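Local coordinates for protein carnitinyl-CoA dehydratase (PDB 3R0O) that probably catalyses the reversible dehydration of carnitinyl-CoA to crotonobetainyl-CoA, as a member of the crotonase (enoyl-CoA hydratase/isomerase) family, at residues V18-R21 with A26-T29; G100-F105 with P237-T242. One frame throughout, in Å; residues are numbered along the deposited sequence.

Contact 1. Residues V18-R21 with A26-T29; sequences VVER and ALIT
The β-hairpin that opens the crotonase fold pairs V18-R21 with A26-T29, and it illustrates how an antiparallel ladder brings unlike residues side by side. V18 with T29 and E20 with L27 are the hydrogen-bonded pairs. T29 N reaches V18 O at 2.9 Å almost straight, with an N-H...O angle of 168°, whereas the return bond from V18 N to T29 O is more bent at 153°. Between these pairs V19 lies opposite I28, and its CA sends a C-H toward L27 O at 3.3 Å. On the face of V18, E20, L27 and T29, the glutamate has CG between its own N and carbonyl carbon (chi1 69°). Its extended chain then runs alongside leucine, E20 CD lying 3.9 Å from L27 CD2. Beyond it a water hydrogen-bonds T29 OG1 at 2.7 Å. This water can also donate to E20 OE2 and L27 O, although it has more acceptors around it than protons to give. The other face carries V19 and I28, which rest on A50 of helix 41-56. Strand 17-22 ends the six-stranded sheet within this chain, while 25-30 is hydrogen-bonded through its backbone to the parallel strand 62-67.

Contact 2. Residues G100-F105 with P237-T242; sequences GYVHHF and PKWERT. With EDO (1,2-ethanediol), chain D.
A chi1 of -171° swings the H103 ring to the far side of CB from its own N, and a chi1 of -72° sets the W239 indole beside its N, so that imidazole and indole come to lie flat against each other. The H103 ring stacks face to face on the five-membered ring of W239, their centroids 3.9 Å apart and planes only 3° from parallel. W239 NE1 sits over the centre of the imidazole, and H103 CE1 comes to 3.7 Å from W239 CD1. The two side chains run past each other in opposite senses, placing H103 CB over the six-membered ring in a CH-pi contact 4.2 Å from its centroid. Farther along the indole, V102 CG2 meets W239 CH2 at 3.7 Å. No hydrogen bond joins the two segments. The loop has its own clasp: H104 ND1 donates in its ring plane to G100 O at 2.8 Å, while H104 NE2 bonds E52. Nearby, a 1,2-ethanediol, probably from the crystallisation liquor, lies over one face of Y101 and gives its O1 proton to H104 O at 2.9 Å. F157 adds an edge-to-face partner to W239, and such an aromatic cluster docks helix 236-250 onto a loop of the crotonase core.

In the fold
Two ways of building one crotonase subunit appear here. Contact 1 is local, its segments separated by four residues and held by backbone bonds; contact 2 bridges 131 intervening residues through stacked rings. Their centres lie 23 Å apart and their nearest atoms about 6 Å, without touching. Helix 41-56 links them: its V47 touches both I28 of contact 1 and Y101 of contact 2, and its L51 also meets Y101. The ethanediol belongs to contact 2 and is also bonded to T110, on strand 110-114 of the sheet that contact 1 begins. Helix 236-250 further reaches a second subunit, where R241 forms a salt bridge with D228 of that chain.

Contact 1. Residues V18-R21 with A26-T29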
ATOM      1  N   VAL A  18     -29.836   4.008 -16.735  1.00 28.80           N
ATOM      2  CA  VAL A  18     -30.194   2.970 -17.713  1.00 29.27           C
ATOM      3  C   VAL A  18     -29.132   1.870 -17.759  1.00 29.12           C
ATOM      4  O   VAL A  18     -27.968   2.112 -17.414  1.00 28.64           O
ATOM      5  CB  VAL A  18     -30.417   3.558 -19.136  1.00 29.60           C
ATOM      6  CG1 VAL A  18     -31.659   4.440 -19.154  1.00 30.70           C
ATOM      7  CG2 VAL A  18     -29.214   4.360 -19.593  1.00 30.07           C
ATOM      8  N   VAL A  19     -29.545   0.669 -18.168  1.00 29.14           N
ATOM      9  CA  VAL A  19     -28.645  -0.465 -18.309  1.00 29.39           C
ATOM     10  C   VAL A  19     -28.774  -0.987 -19.726  1.00 30.04           C
ATOM     11  O   VAL A  19     -29.853  -0.994 -20.277  1.00 30.50           O
ATOM     12  CB  VAL A  19     -29.034  -1.635 -17.372  1.00 29.21           C
ATOM     13  CG1 VAL A  19     -27.881  -2.605 -17.234  1.00 29.65           C
ATOM     14  CG2 VAL A  19     -29.484  -1.134 -16.019  1.00 28.83           C
ATOM     15  N   GLU A  20     -27.671  -1.420 -20.313  1.00 30.38           N
ATOM     16  CA  GLU A  20     -27.701  -2.039 -21.635  1.00 31.54           C
ATOM     17  C   GLU A  20     -26.620  -3.107 -21.714  1.00 31.48           C
ATOM     18  O   GLU A  20     -25.650  -3.073 -20.949  1.00 31.47           O
ATOM     19  CB  GLU A  20     -27.606  -0.992 -22.771  1.00 31.84           C
ATOM     20  CG  GLU A  20     -26.271  -0.263 -22.938  1.00 33.44           C
ATOM     21  CD  GLU A  20     -26.414   1.078 -23.686  1.00 35.98           C
ATOM     22  OE1 GLU A  20     -26.075   1.122 -24.891  1.00 35.49           O
ATOM     23  OE2 GLU A  20     -26.859   2.080 -23.069  1.00 35.37           O
ATOM     24  N   ARG A  21     -26.806  -4.075 -22.598  1.00 32.11           N
ATOM     25  CA  ARG A  21     -25.807  -5.104 -22.822  1.00 32.89           C
ATOM     26  C   ARG A  21     -24.955  -4.791 -24.034  1.00 33.44           C
ATOM     27  O   ARG A  21     -25.472  -4.327 -25.039  1.00 34.25           O
ATOM     28  CB  ARG A  21     -26.478  -6.460 -22.997  1.00 33.44           C
ATOM     29  CG  ARG A  21     -27.029  -7.022 -21.706  1.00 35.61           C
ATOM     30  CD  ARG A  21     -25.912  -7.614 -20.848  1.00 37.17           C
ATOM     31  NE  ARG A  21     -25.289  -8.743 -21.525  1.00 38.89           N
ATOM     32  CZ  ARG A  21     -25.764  -9.988 -21.500  1.00 41.51           C
ATOM     33  NH1 ARG A  21     -25.127 -10.951 -22.160  1.00 43.11           N
ATOM     34  NH2 ARG A  21     -26.873 -10.279 -20.819  1.00 39.36           N
ATOM     35  N   ALA A  26     -22.301  -5.514 -19.030  1.00 20.46           N
ATOM     36  CA  ALA A  26     -23.428  -4.695 -18.619  1.00 19.35           C
ATOM     37  C   ALA A  26     -22.921  -3.288 -18.434  1.00 18.80           C
ATOM     38  O   ALA A  26     -22.038  -3.048 -17.588  1.00 18.34           O
ATOM     39  CB  ALA A  26     -24.040  -5.211 -17.328  1.00 18.53           C
ATOM     40  N   LEU A  27     -23.469  -2.374 -19.237  1.00 17.99           N
ATOM     41  CA  LEU A  27     -23.154  -0.955 -19.171  1.00 18.56           C
ATOM     42  C   LEU A  27     -24.266  -0.192 -18.435  1.00 18.68           C
ATOM     43  O   LEU A  27     -25.437  -0.160 -18.875  1.00 19.31           O
ATOM     44  CB  LEU A  27     -22.946  -0.368 -20.595  1.00 17.78           C
ATOM     45  CG  LEU A  27     -22.724   1.149 -20.749  1.00 19.18           C
ATOM     46  CD1 LEU A  27     -21.384   1.640 -20.149  1.00 16.08           C
ATOM     47  CD2 LEU A  27     -22.823   1.585 -22.222  1.00 16.43           C
ATOM     48  N   ILE A  28     -23.890   0.426 -17.327  1.00 17.84           N
ATOM     49  CA  ILE A  28     -24.813   1.214 -16.526  1.00 18.09           C
ATOM     50  C   ILE A  28     -24.453   2.663 -16.697  1.00 18.07           C
ATOM     51  O   ILE A  28     -23.297   3.018 -16.523  1.00 18.82           O
ATOM     52  CB  ILE A  28     -24.673   0.881 -15.023  1.00 17.97           C
ATOM     53  CG1 ILE A  28     -24.864  -0.626 -14.796  1.00 16.12           C
ATOM     54  CG2 ILE A  28     -25.634   1.783 -14.210  1.00 17.77           C
ATOM     55  CD1 ILE A  28     -24.404  -1.132 -13.438  1.00 17.87           C
ATOM     56  N   THR A  29     -25.436   3.502 -17.026  1.00 18.52           N
ATOM     57  CA  THR A  29     -25.199   4.913 -17.232  1.00 17.99           C
ATOM     58  C   THR A  29     -26.079   5.638 -16.249  1.00 18.56           C
ATOM     59  O   THR A  29     -27.318   5.521 -16.309  1.00 18.51           O
ATOM     60  CB  THR A  29     -25.554   5.355 -18.685  1.00 19.07           C
ATOM     61  OG1 THR A  29     -24.772   4.602 -19.627  1.00 18.91           O
ATOM     62  CG2 THR A  29     -25.289   6.843 -18.884  1.00 18.87           C
TER
HETATM   63  O   HOH W   1     -26.197   2.443 -20.223  1.00 15.21           O

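Contact 2. Residues G100-F105 with P237-T242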
ATOM      1  N   GLY A 100     -26.344   2.519  -4.115  1.00 14.91           N
ATOM      2  CA  GLY A 100     -26.556   1.065  -4.141  1.00 14.14           C
ATOM      3  C   GLY A 100     -25.318   0.350  -4.671  1.00 14.91           C
ATOM      4  O   GLY A 100     -25.391  -0.793  -5.151  1.00 13.58           O
ATOM      5  N   TYR A 101     -24.176   1.022  -4.538  1.00 14.08           N
ATOM      6  CA  TYR A 101     -22.956   0.639  -5.260  1.00 14.45           C
ATOM      7  C   TYR A 101     -21.756   0.412  -4.333  1.00 13.81           C
ATOM      8  O   TYR A 101     -21.056  -0.560  -4.487  1.00 14.89           O
ATOM      9  CB  TYR A 101     -22.614   1.733  -6.294  1.00 14.48           C
ATOM     10  CG  TYR A 101     -21.507   1.357  -7.273  1.00 15.29           C
ATOM     11  CD1 TYR A 101     -21.805   0.700  -8.454  1.00 14.76           C
ATOM     12  CD2 TYR A 101     -20.173   1.653  -7.006  1.00 14.64           C
ATOM     13  CE1 TYR A 101     -20.816   0.340  -9.367  1.00 16.72           C
ATOM     14  CE2 TYR A 101     -19.154   1.287  -7.923  1.00 15.84           C
ATOM     15  CZ  TYR A 101     -19.502   0.636  -9.097  1.00 15.68           C
ATOM     16  OH  TYR A 101     -18.552   0.275  -9.998  1.00 16.65           O
ATOM     17  N   VAL A 102     -21.498   1.305  -3.376  1.00 13.97           N
ATOM     18  CA  VAL A 102     -20.193   1.295  -2.695  1.00 12.70           C
ATOM     19  C   VAL A 102     -19.974   0.137  -1.712  1.00 13.16           C
ATOM     20  O   VAL A 102     -18.844  -0.209  -1.427  1.00 13.11           O
ATOM     21  CB  VAL A 102     -19.870   2.622  -1.981  1.00 13.35           C
ATOM     22  CG1 VAL A 102     -19.836   3.761  -2.974  1.00 13.34           C
ATOM     23  CG2 VAL A 102     -20.845   2.886  -0.849  1.00  9.87           C
ATOM     24  N   HIS A 103     -21.035  -0.447  -1.182  1.00 13.15           N
ATOM     25  CA  HIS A 103     -20.871  -1.556  -0.240  1.00 14.13           C
ATOM     26  C   HIS A 103     -21.694  -2.717  -0.782  1.00 14.13           C
ATOM     27  O   HIS A 103     -22.528  -3.299  -0.097  1.00 13.27           O
ATOM     28  CB  HIS A 103     -21.300  -1.119   1.177  1.00 15.17           C
ATOM     29  CG  HIS A 103     -20.987  -2.109   2.269  1.00 17.93           C
ATOM     30  ND1 HIS A 103     -21.353  -1.900   3.578  1.00 23.96           N
ATOM     31  CD2 HIS A 103     -20.366  -3.313   2.250  1.00 21.56           C
ATOM     32  CE1 HIS A 103     -20.961  -2.923   4.321  1.00 23.89           C
ATOM     33  NE2 HIS A 103     -20.350  -3.789   3.540  1.00 21.25           N
ATOM     34  N   HIS A 104     -21.449  -3.021  -2.053  1.00 14.33           N
ATOM     35  CA  HIS A 104     -22.261  -3.981  -2.799  1.00 15.53           C
ATOM     36  C   HIS A 104     -21.282  -4.813  -3.623  1.00 15.66           C
ATOM     37  O   HIS A 104     -21.159  -4.643  -4.835  1.00 15.51           O
ATOM     38  CB  HIS A 104     -23.289  -3.218  -3.668  1.00 14.73           C
ATOM     39  CG  HIS A 104     -24.313  -4.091  -4.345  1.00 14.90           C
ATOM     40  ND1 HIS A 104     -25.413  -3.566  -4.996  1.00 13.27           N
ATOM     41  CD2 HIS A 104     -24.415  -5.438  -4.478  1.00 14.95           C
ATOM     42  CE1 HIS A 104     -26.150  -4.546  -5.492  1.00 12.70           C
ATOM     43  NE2 HIS A 104     -25.559  -5.690  -5.206  1.00 15.46           N
ATOM     44  N   PHE A 105     -20.545  -5.700  -2.948  1.00 16.59           N
ATOM     45  CA  PHE A 105     -19.562  -6.533  -3.664  1.00 16.57           C
ATOM     46  C   PHE A 105     -20.248  -7.514  -4.645  1.00 16.59           C
ATOM     47  O   PHE A 105     -21.244  -8.128  -4.291  1.00 16.79           O
ATOM     48  CB  PHE A 105     -18.659  -7.283  -2.668  1.00 17.41           C
ATOM     49  CG  PHE A 105     -17.565  -8.097  -3.325  1.00 15.87           C
ATOM     50  CD1 PHE A 105     -16.291  -7.568  -3.489  1.00 15.87           C
ATOM     51  CD2 PHE A 105     -17.818  -9.388  -3.771  1.00 14.88           C
ATOM     52  CE1 PHE A 105     -15.282  -8.314  -4.090  1.00 15.58           C
ATOM     53  CE2 PHE A 105     -16.816 -10.133  -4.382  1.00 16.25           C
ATOM     54  CZ  PHE A 105     -15.550  -9.608  -4.525  1.00 15.34           C
ATOM     55  N   PRO A 237     -15.083  -3.427   9.745  1.00 19.36           N
ATOM     56  CA  PRO A 237     -14.830  -2.494  10.854  1.00 19.16           C
ATOM     57  C   PRO A 237     -14.575  -1.073  10.366  1.00 18.74           C
ATOM     58  O   PRO A 237     -14.828  -0.109  11.098  1.00 19.44           O
ATOM     59  CB  PRO A 237     -13.578  -3.078  11.556  1.00 20.30           C
ATOM     60  CG  PRO A 237     -13.546  -4.516  11.150  1.00 20.73           C
ATOM     61  CD  PRO A 237     -14.097  -4.523   9.728  1.00 19.34           C
ATOM     62  N   LYS A 238     -14.104  -0.921   9.138  1.00 17.39           N
ATOM     63  CA  LYS A 238     -13.898   0.420   8.611  1.00 16.92           C
ATOM     64  C   LYS A 238     -15.235   1.145   8.351  1.00 16.86           C
ATOM     65  O   LYS A 238     -15.381   2.340   8.657  1.00 16.45           O
ATOM     66  CB  LYS A 238     -13.002   0.355   7.376  1.00 16.37           C
ATOM     67  CG  LYS A 238     -11.642  -0.349   7.677  1.00 17.19           C
ATOM     68  CD  LYS A 238     -10.843  -0.555   6.385  1.00 18.99           C
ATOM     69  CE  LYS A 238      -9.462  -1.154   6.621  1.00 18.73           C
ATOM     70  NZ  LYS A 238      -8.694  -1.048   5.361  1.00 20.84           N
ATOM     71  N   TRP A 239     -16.204   0.404   7.805  1.00 16.91           N
ATOM     72  CA  TRP A 239     -17.590   0.870   7.661  1.00 17.25           C
ATOM     73  C   TRP A 239     -18.169   1.267   9.013  1.00 17.16           C
ATOM     74  O   TRP A 239     -18.716   2.368   9.146  1.00 17.29           O
ATOM     75  CB  TRP A 239     -18.490  -0.177   6.967  1.00 16.58           C
ATOM     76  CG  TRP A 239     -18.193  -0.316   5.489  1.00 15.80           C
ATOM     77  CD1 TRP A 239     -17.598  -1.392   4.846  1.00 14.90           C
ATOM     78  CD2 TRP A 239     -18.468   0.656   4.477  1.00 12.16           C
ATOM     79  NE1 TRP A 239     -17.481  -1.121   3.494  1.00 15.06           N
ATOM     80  CE2 TRP A 239     -18.006   0.128   3.248  1.00 13.96           C
ATOM     81  CE3 TRP A 239     -19.052   1.940   4.493  1.00 13.47           C
ATOM     82  CZ2 TRP A 239     -18.122   0.834   2.039  1.00 13.14           C
ATOM     83  CZ3 TRP A 239     -19.150   2.648   3.304  1.00 13.82           C
ATOM     84  CH2 TRP A 239     -18.701   2.087   2.085  1.00 15.07           C
ATOM     85  N   GLU A 240     -18.037   0.396  10.021  1.00 18.17           N
ATOM     86  CA  GLU A 240     -18.603   0.691  11.353  1.00 18.35           C
ATOM     87  C   GLU A 240     -17.999   1.978  11.937  1.00 18.65           C
ATOM     88  O   GLU A 240     -18.739   2.851  12.411  1.00 18.45           O
ATOM     89  CB  GLU A 240     -18.473  -0.498  12.327  1.00 19.26           C
ATOM     90  N   ARG A 241     -16.668   2.102  11.857  1.00 18.12           N
ATOM     91  CA  ARG A 241     -15.960   3.302  12.289  1.00 18.14           C
ATOM     92  C   ARG A 241     -16.447   4.536  11.542  1.00 18.38           C
ATOM     93  O   ARG A 241     -16.688   5.589  12.157  1.00 17.41           O
ATOM     94  CB  ARG A 241     -14.428   3.148  12.136  1.00 18.09           C
ATOM     95  CG  ARG A 241     -13.609   4.359  12.657  1.00 17.04           C
ATOM     96  CD  ARG A 241     -12.098   4.067  12.692  1.00 18.39           C
ATOM     97  NE  ARG A 241     -11.807   2.931  13.556  1.00 19.59           N
ATOM     98  CZ  ARG A 241     -11.554   1.690  13.137  1.00 19.85           C
ATOM     99  NH1 ARG A 241     -11.456   1.396  11.832  1.00 19.39           N
ATOM    100  NH2 ARG A 241     -11.359   0.745  14.043  1.00 18.22           N
ATOM    101  N   THR A 242     -16.598   4.412  10.223  1.00 18.98           N
ATOM    102  CA  THR A 242     -17.086   5.536   9.411  1.00 19.66           C
ATOM    103  C   THR A 242     -18.491   5.965   9.835  1.00 20.50           C
ATOM    104  O   THR A 242     -18.735   7.156  10.083  1.00 20.62           O
ATOM    105  CB  THR A 242     -17.058   5.244   7.864  1.00 19.50           C
ATOM    106  OG1 THR A 242     -15.714   4.985   7.436  1.00 18.43           O
ATOM    107  CG2 THR A 242     -17.577   6.444   7.093  1.00 19.53           C
TER
HETATM  108  C1  EDO D 270     -19.683  -2.367  -6.996  1.00 24.28           C
HETATM  109  O1  EDO D 270     -19.736  -3.787  -7.166  1.00 18.79           O
HETATM  110  C2  EDO D 270     -18.245  -1.918  -6.767  1.00 25.51           C
HETATM  111  O2  EDO D 270     -17.369  -2.660  -7.632  1.00 30.18           O